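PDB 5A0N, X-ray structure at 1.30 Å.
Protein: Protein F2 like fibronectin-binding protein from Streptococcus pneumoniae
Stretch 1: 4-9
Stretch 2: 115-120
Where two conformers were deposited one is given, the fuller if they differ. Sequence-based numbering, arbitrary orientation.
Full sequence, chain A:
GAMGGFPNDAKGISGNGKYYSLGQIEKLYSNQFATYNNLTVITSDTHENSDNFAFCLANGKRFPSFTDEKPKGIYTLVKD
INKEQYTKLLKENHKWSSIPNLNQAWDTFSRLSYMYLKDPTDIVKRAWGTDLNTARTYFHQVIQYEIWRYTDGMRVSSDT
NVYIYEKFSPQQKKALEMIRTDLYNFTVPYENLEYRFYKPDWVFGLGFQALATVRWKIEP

Stretch 1, residues 4-9: GGFPND
Stretch 2 115-120: MYLKDP

The last turn of a helix leaves carbonyl groups without partners further along the chain, and an extended segment laid across that end can use them. The contact between residues 4-9 and 115-120 of this fibronectin-binding protein is a compact example, burying 338 Å² over both sides. The second segment enters as the closing part of a helix that begins earlier in the chain; Asp 119 is the first residue to leave helical geometry, with positive phi (phi/psi 53/63). The opposing segment has no regular structure: Gly 5 lies at 81/-178, Phe 6 at -121/105, Pro 7 at -57/148 and Asn 8 at -119/86. The closest CA pair is Gly 5 and Lys 118, 4.1 Å apart.

Backbone polar contacts anchor the segment. Phe 6 N donates a hydrogen bond to Tyr 116 O at 3.3 Å, with an N-H...O angle of 147°; the same Phe 6 N lies 3.1 Å from Leu 117 O. One residue earlier, Gly 5 CA approaches Leu 117 O at 3.2 Å in a CA-H...O contact with an angle of 143° at the hydrogen. Such closeness depends on glycine: an ideal CB here would sit 2.0 Å from Leu 117 O and 2.7 Å from Lys 118 CA, and the backbone angles would also jam it against the preceding carbonyl. Gly 4 continues the close packing, its C atom 3.5 Å from Lys 118 O.

A water extends the polar network beyond the helix. It accepts from Gly 5 N at 2.8 Å and donates to Asp 119 OD2, also at 2.8 Å, so the amide and the carboxylate are joined without touching directly. Asp 119 directs its CA-to-CB bond toward the glycine segment, with chi1 t and chi2 12°.

An aromatic pair lies beside these backbone contacts. Phe 6 (chi1 m, chi2 -80°) and Tyr 116 (chi1 t, chi2 76°) both leave the backbone sideways. Their planes are near parallel, at 24°, but slid apart with centroids 5.0 Å distant, so the rings barely overlap. Phe 6 CD2 lies over one face of the tyrosine ring, 3.5 Å from Tyr 116 CZ, while the tyrosine hydroxyl is hydrogen-bonded elsewhere in the structure.

Aliphatic packing completes the contact. The CA-to-CB bond of Leu 117 points away from the segment, yet its t, p rotamer brings CD1 back to 3.8 Å from Asn 8 N and 4.0 Å from Asn 8 CB. The CA-to-CB bond of Asn 8 points toward the helix (chi1 t, chi2 9°); that of Pro 7 points away, its ring C-gamma exo, and the residue contributes little.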

# COMPACT_ATOMS: atom_id res chain seq x y z
N GLY A 4 14.64 6.28 -10.55
CA GLY A 4 13.86 6.61 -9.31
C GLY A 4 12.70 5.67 -9.06
O GLY A 4 12.13 5.09 -10.00
N GLY A 5 12.34 5.51 -7.80
CA GLY A 5 11.24 4.61 -7.44
C GLY A 5 11.62 3.15 -7.37
O GLY A 5 12.78 2.79 -7.53
N PHE A 6 10.63 2.35 -7.09
CA PHE A 6 10.77 0.94 -6.91
C PHE A 6 9.89 0.21 -7.92
O PHE A 6 8.72 0.16 -7.79
CB PHE A 6 10.45 0.58 -5.44
CG PHE A 6 11.32 1.31 -4.48
CD1 PHE A 6 12.63 0.85 -4.24
CD2 PHE A 6 10.90 2.44 -3.86
CE1 PHE A 6 13.48 1.55 -3.38
CE2 PHE A 6 11.74 3.13 -3.03
CZ PHE A 6 13.02 2.71 -2.79
N PRO A 7 10.49 -0.37 -8.97
CA PRO A 7 9.68 -1.03 -9.96
C PRO A 7 8.77 -2.16 -9.46
O PRO A 7 9.04 -2.86 -8.45
CB PRO A 7 10.71 -1.54 -10.96
CG PRO A 7 11.79 -0.51 -10.93
CD PRO A 7 11.78 0.07 -9.54
N ASN A 8 7.66 -2.25 -10.15
CA ASN A 8 6.73 -3.31 -9.94
C ASN A 8 6.60 -4.10 -11.20
O ASN A 8 5.72 -3.84 -12.03
CB ASN A 8 5.41 -2.80 -9.45
CG ASN A 8 4.46 -3.91 -9.14
OD1 ASN A 8 4.84 -5.09 -9.13
ND2 ASN A 8 3.22 -3.57 -8.88
N ASP A 9 7.53 -5.05 -11.36
CA ASP A 9 7.68 -5.83 -12.57
C ASP A 9 7.22 -7.27 -12.39
O ASP A 9 7.54 -8.13 -13.21
CB ASP A 9 9.12 -5.75 -13.13
CG ASP A 9 10.18 -6.22 -12.13
OD1 ASP A 9 9.86 -6.48 -10.95
OD2 ASP A 9 11.36 -6.36 -12.59
N MET A 115 4.03 7.86 -6.17
CA MET A 115 5.24 8.38 -5.60
C MET A 115 6.16 7.25 -5.09
O MET A 115 7.37 7.37 -5.18
CB MET A 115 4.91 9.40 -4.52
CG MET A 115 4.22 10.64 -5.06
SD MET A 115 3.37 11.65 -3.82
CE MET A 115 4.72 12.64 -3.17
N TYR A 116 5.60 6.12 -4.65
CA TYR A 116 6.39 4.97 -4.32
C TYR A 116 6.95 4.31 -5.58
O TYR A 116 8.14 3.94 -5.63
CB TYR A 116 5.58 3.94 -3.49
CG TYR A 116 6.45 2.82 -3.01
CD1 TYR A 116 7.30 3.01 -1.96
CD2 TYR A 116 6.48 1.62 -3.68
CE1 TYR A 116 8.20 2.03 -1.56
CE2 TYR A 116 7.39 0.63 -3.32
CZ TYR A 116 8.24 0.84 -2.25
OH TYR A 116 9.13 -0.19 -1.91
N LEU A 117 6.12 4.13 -6.60
CA LEU A 117 6.56 3.49 -7.83
C LEU A 117 7.66 4.25 -8.56
O LEU A 117 8.61 3.65 -9.05
CB LEU A 117 5.37 3.32 -8.79
CG LEU A 117 5.64 2.64 -10.13
CD1 LEU A 117 5.87 1.13 -9.97
CD2 LEU A 117 4.52 2.90 -11.13
N LYS A 118 7.48 5.57 -8.67
CA LYS A 118 8.29 6.40 -9.58
C LYS A 118 9.06 7.51 -8.87
O LYS A 118 10.09 7.97 -9.37
CB LYS A 118 7.39 6.97 -10.71
CG LYS A 118 8.11 7.82 -11.77
CD LYS A 118 9.24 7.10 -12.49
N ASP A 119 8.54 8.01 -7.77
CA ASP A 119 9.18 9.10 -7.00
C ASP A 119 9.51 10.30 -7.90
O ASP A 119 10.67 10.70 -8.05
CB ASP A 119 10.41 8.55 -6.28
CG ASP A 119 10.97 9.48 -5.22
OD1 ASP A 119 10.31 10.46 -4.86
OD2 ASP A 119 12.09 9.21 -4.76
N PRO A 120 8.46 10.93 -8.48
CA PRO A 120 8.66 12.01 -9.46
C PRO A 120 9.40 13.20 -8.90
O PRO A 120 10.01 13.93 -9.67
CB PRO A 120 7.21 12.41 -9.86
CG PRO A 120 6.38 11.96 -8.71
CD PRO A 120 7.02 10.67 -8.24
O HOH W 1 12.44 6.42 -5.11